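Local coordinates for protein threonine--tRNA ligase catalytic subunit (Aeropyrum pernix, PDB 3A32) that probably activates threonine with ATP and transfers it to tRNA(Thr), and probably cannot itself remove wrongly attached serine, at residues M185-V188 with L189-F193; L195-S199 with E200-V204. All blocks are in the same frame, centred on the assembly; numbering follows the deposited sequence.

Interaction 1. Residues M185-V188 with L189-F193; sequences MKLV and LERLF
The guanidinium group of R191 has L187 CD2 over the centre of one face, 3.7 Å from R191 CZ. The two side chains lie side by side. The R191 chain is extended from CG to NE, which carries its flat end along L187 to this methyl group. NH1 then bonds to S455 OG on helix 435-457. The F193 ring has L192 CG over one face, offset toward the rim. The E190 carboxylate is met by K186 NZ on the syn side of OE1, at 2.9 Å and 35° out of its plane. This is a salt bridge across one helical turn. K186 bends at its end (chi4 -57°), turning NZ to the acid. E190 OE2 also accepts a backbone N-H from the following loop, so both oxygens of the carboxylate are held. On a buried side, M185 SD touches L189 CD1 at 3.7 Å. V188 O takes L192 N at 3.0 Å and, as an extra i to i+5 bond, F193 N at 3.3 Å. The i to i+4 bonds, such as L189 N to M185 O, are those of an alpha-helix, here helix 174-191, which packs through M185 and V188 on strand 306-316 of the class II synthetase core sheet.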
# COMPACT_ATOMS: atom_id res chain seq x y z
N MET A 185 3.61 -9.03 -18.02
CA MET A 185 2.47 -9.87 -17.68
C MET A 185 2.92 -11.32 -17.41
O MET A 185 2.52 -11.93 -16.41
CB MET A 185 1.42 -9.80 -18.81
CG MET A 185 0.17 -10.70 -18.61
SD MET A 185 0.54 -12.44 -18.99
CE MET A 185 1.32 -12.39 -20.62
N LYS A 186 3.78 -11.83 -18.29
CA LYS A 186 4.32 -13.17 -18.16
C LYS A 186 5.15 -13.40 -16.87
O LYS A 186 4.98 -14.42 -16.16
CB LYS A 186 5.13 -13.49 -19.41
CG LYS A 186 5.85 -14.82 -19.40
CD LYS A 186 6.21 -15.15 -20.79
CE LYS A 186 6.65 -16.61 -20.97
NZ LYS A 186 7.82 -17.00 -20.08
N LEU A 187 6.07 -12.46 -16.58
CA LEU A 187 6.84 -12.45 -15.32
C LEU A 187 5.96 -12.46 -14.05
O LEU A 187 6.25 -13.23 -13.11
CB LEU A 187 7.79 -11.23 -15.28
CG LEU A 187 8.99 -11.14 -16.23
CD1 LEU A 187 9.57 -9.72 -16.25
CD2 LEU A 187 10.06 -12.16 -15.86
N VAL A 188 4.94 -11.59 -13.98
CA VAL A 188 3.97 -11.61 -12.90
C VAL A 188 3.14 -12.94 -12.79
O VAL A 188 3.09 -13.57 -11.71
CB VAL A 188 3.06 -10.37 -12.95
CG1 VAL A 188 1.91 -10.51 -12.02
CG2 VAL A 188 3.84 -9.12 -12.56
N LEU A 189 2.54 -13.40 -13.89
CA LEU A 189 1.88 -14.71 -13.85
C LEU A 189 2.76 -15.84 -13.35
O LEU A 189 2.34 -16.60 -12.48
CB LEU A 189 1.34 -15.11 -15.21
CG LEU A 189 0.15 -14.31 -15.74
CD1 LEU A 189 -0.43 -15.21 -16.75
CD2 LEU A 189 -0.86 -13.97 -14.70
N GLU A 190 3.96 -15.94 -13.90
CA GLU A 190 4.84 -17.08 -13.64
C GLU A 190 5.49 -17.02 -12.27
O GLU A 190 5.61 -18.03 -11.59
CB GLU A 190 5.90 -17.25 -14.76
CG GLU A 190 5.27 -17.70 -16.07
CD GLU A 190 6.27 -18.00 -17.19
OE1 GLU A 190 7.35 -17.39 -17.21
OE2 GLU A 190 5.96 -18.86 -18.08
N ARG A 191 5.89 -15.83 -11.87
CA ARG A 191 6.72 -15.69 -10.67
C ARG A 191 5.97 -15.39 -9.42
O ARG A 191 6.38 -15.86 -8.34
CB ARG A 191 7.85 -14.69 -10.91
CG ARG A 191 8.79 -15.28 -11.96
CD ARG A 191 9.99 -14.47 -12.24
NE ARG A 191 10.66 -15.10 -13.37
CZ ARG A 191 11.85 -14.70 -13.85
NH1 ARG A 191 12.49 -13.66 -13.29
NH2 ARG A 191 12.38 -15.34 -14.89
N LEU A 192 4.87 -14.63 -9.55
CA LEU A 192 4.05 -14.29 -8.40
C LEU A 192 2.98 -15.34 -8.22
O LEU A 192 2.74 -15.83 -7.10
CB LEU A 192 3.43 -12.89 -8.51
CG LEU A 192 2.55 -12.43 -7.36
CD1 LEU A 192 3.31 -12.41 -6.02
CD2 LEU A 192 1.99 -11.06 -7.68
N PHE A 193 2.37 -15.72 -9.33
CA PHE A 193 1.25 -16.66 -9.27
C PHE A 193 1.60 -18.11 -9.61
O PHE A 193 0.77 -19.00 -9.41
CB PHE A 193 0.03 -16.10 -10.03
CG PHE A 193 -0.57 -14.86 -9.36
CD1 PHE A 193 -1.26 -14.97 -8.15
CD2 PHE A 193 -0.39 -13.60 -9.90
CE1 PHE A 193 -1.83 -13.83 -7.48
CE2 PHE A 193 -0.94 -12.47 -9.24
CZ PHE A 193 -1.68 -12.60 -8.01

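Interaction 2. Residues L195-S199 with E200-V204; sequences LGVSS and ETFKV. With SO4 (sulfate ion), chain C.
A type I beta turn at 198-201, with an ST turn at S198 inside it, leads into strand 202-207 of the class II core. S198 OG accepts E200 N at 3.1 Å, which makes the ST turn. S198 O accepts T201 N at 3.0 Å, which closes the beta turn. In this second bond the donor sits above the carbonyl plane, 58° out of it. T201 ties the turn to the chain before it. Its OG1 stands between its own backbone N and carbonyl carbon (chi1 70°), and from there it meets two backbone groups. It donates to G196 O at 2.7 Å and accepts from S198 N at 3.1 Å. A valine here would probably leave G196 O and S198 N without this shared partner and set the 196-198 backbone freer to shift. V197 and F202 form the apolar side. V197 CG1 lies over one face of the F202 ring, 4.2 Å from the centroid and 25° off the normal, in a CH-pi contact. Helix 174-191 covers both side chains. A water bridges the turn to the strand, donating to S199 O and to F202 O, each at 2.6 Å. Farther along, K203 NZ bonds a sulfate O1 at 2.8 Å. It also forms a salt bridge with E275, and R205 bonds the same sulfate. The sulfate probably comes from the crystallisation liquor. The chemistry implies a division of labour: the backbone bond closes the turn, and the hydroxyls of S198 and T201 add bonds to three backbone groups, E200 N, G196 O and S198 N.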
# COMPACT_ATOMS: atom_id res chain seq x y z
N LEU A 195 1.83 -19.49 -12.56
CA LEU A 195 0.98 -19.93 -13.66
C LEU A 195 1.83 -19.94 -14.93
O LEU A 195 2.29 -18.90 -15.37
CB LEU A 195 -0.19 -18.97 -13.86
CG LEU A 195 -1.28 -18.89 -12.77
CD1 LEU A 195 -2.20 -17.71 -13.02
CD2 LEU A 195 -2.06 -20.16 -12.65
N GLY A 196 2.03 -21.09 -15.52
CA GLY A 196 2.78 -21.20 -16.77
C GLY A 196 2.18 -20.47 -17.96
O GLY A 196 0.97 -20.58 -18.27
N VAL A 197 3.04 -19.71 -18.63
CA VAL A 197 2.59 -18.97 -19.80
C VAL A 197 3.35 -19.57 -20.98
O VAL A 197 4.55 -19.37 -21.10
CB VAL A 197 2.89 -17.46 -19.67
CG1 VAL A 197 2.55 -16.75 -20.96
CG2 VAL A 197 2.11 -16.86 -18.49
N SER A 198 2.65 -20.34 -21.81
CA SER A 198 3.32 -20.99 -22.97
C SER A 198 2.34 -21.12 -24.11
O SER A 198 1.16 -20.77 -23.96
CB SER A 198 3.72 -22.40 -22.59
OG SER A 198 2.52 -23.15 -22.46
N SER A 199 2.82 -21.69 -25.22
CA SER A 199 1.99 -22.01 -26.40
C SER A 199 0.73 -22.81 -26.10
O SER A 199 -0.28 -22.70 -26.83
CB SER A 199 2.82 -22.69 -27.52
OG SER A 199 3.31 -23.98 -27.12
N GLU A 200 0.75 -23.59 -25.01
CA GLU A 200 -0.38 -24.45 -24.65
C GLU A 200 -1.37 -23.84 -23.67
O GLU A 200 -2.48 -24.39 -23.46
CB GLU A 200 0.11 -25.82 -24.15
CG GLU A 200 0.05 -26.97 -25.21
CD GLU A 200 -1.36 -27.63 -25.37
OE1 GLU A 200 -1.83 -28.35 -24.41
OE2 GLU A 200 -2.00 -27.45 -26.46
N THR A 201 -1.01 -22.71 -23.07
CA THR A 201 -1.81 -22.15 -21.99
C THR A 201 -2.23 -20.71 -22.24
O THR A 201 -2.85 -20.09 -21.42
CB THR A 201 -1.09 -22.21 -20.62
OG1 THR A 201 -0.01 -21.30 -20.63
CG2 THR A 201 -0.55 -23.62 -20.33
N PHE A 202 -1.87 -20.15 -23.38
CA PHE A 202 -1.99 -18.69 -23.49
C PHE A 202 -2.38 -18.28 -24.91
O PHE A 202 -1.97 -18.93 -25.87
CB PHE A 202 -0.71 -17.97 -23.00
CG PHE A 202 -0.98 -16.61 -22.39
CD1 PHE A 202 -1.37 -16.50 -21.03
CD2 PHE A 202 -0.89 -15.44 -23.16
CE1 PHE A 202 -1.67 -15.29 -20.47
CE2 PHE A 202 -1.18 -14.19 -22.60
CZ PHE A 202 -1.56 -14.13 -21.20
N LYS A 203 -3.18 -17.22 -24.99
CA LYS A 203 -3.65 -16.67 -26.23
C LYS A 203 -3.58 -15.13 -26.16
O LYS A 203 -3.90 -14.52 -25.12
CB LYS A 203 -5.11 -17.17 -26.44
CG LYS A 203 -5.78 -16.67 -27.67
CD LYS A 203 -6.86 -17.63 -28.22
CE LYS A 203 -8.03 -17.73 -27.27
NZ LYS A 203 -9.18 -18.52 -27.82
N VAL A 204 -3.19 -14.49 -27.26
CA VAL A 204 -3.20 -13.05 -27.36
C VAL A 204 -4.26 -12.67 -28.41
O VAL A 204 -4.17 -13.10 -29.55
CB VAL A 204 -1.80 -12.48 -27.73
CG1 VAL A 204 -1.92 -11.12 -28.40
CG2 VAL A 204 -0.90 -12.36 -26.48
S SO4 C . -10.42 -18.03 -31.00
O1 SO4 C . -9.10 -18.54 -30.61
O2 SO4 C . -10.31 -17.33 -32.28
O3 SO4 C . -11.29 -19.20 -31.17
O4 SO4 C . -10.97 -17.09 -30.01
O HOH W 1 -1.32 -20.52 -27.85

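Overall arrangement
Interaction 1 and interaction 2 follow one another along the chain, and their centres lie 11 Å apart. After 185-193 the chain turns back beside the helix. L195 N then probably bonds L189 O at 2.9 Å, and V197 N probably bonds E190 OE2 at 3.1 Å. The acid of the salt bridge in interaction 1 therefore also holds the loop of interaction 2. The apolar sides meet as well: M185 CE packs on F202 CZ at 3.4 Å. Together they join helix 174-191 to strand 202-207 within the class II core. Both lie away from the zinc site formed by C112, H166 and H310.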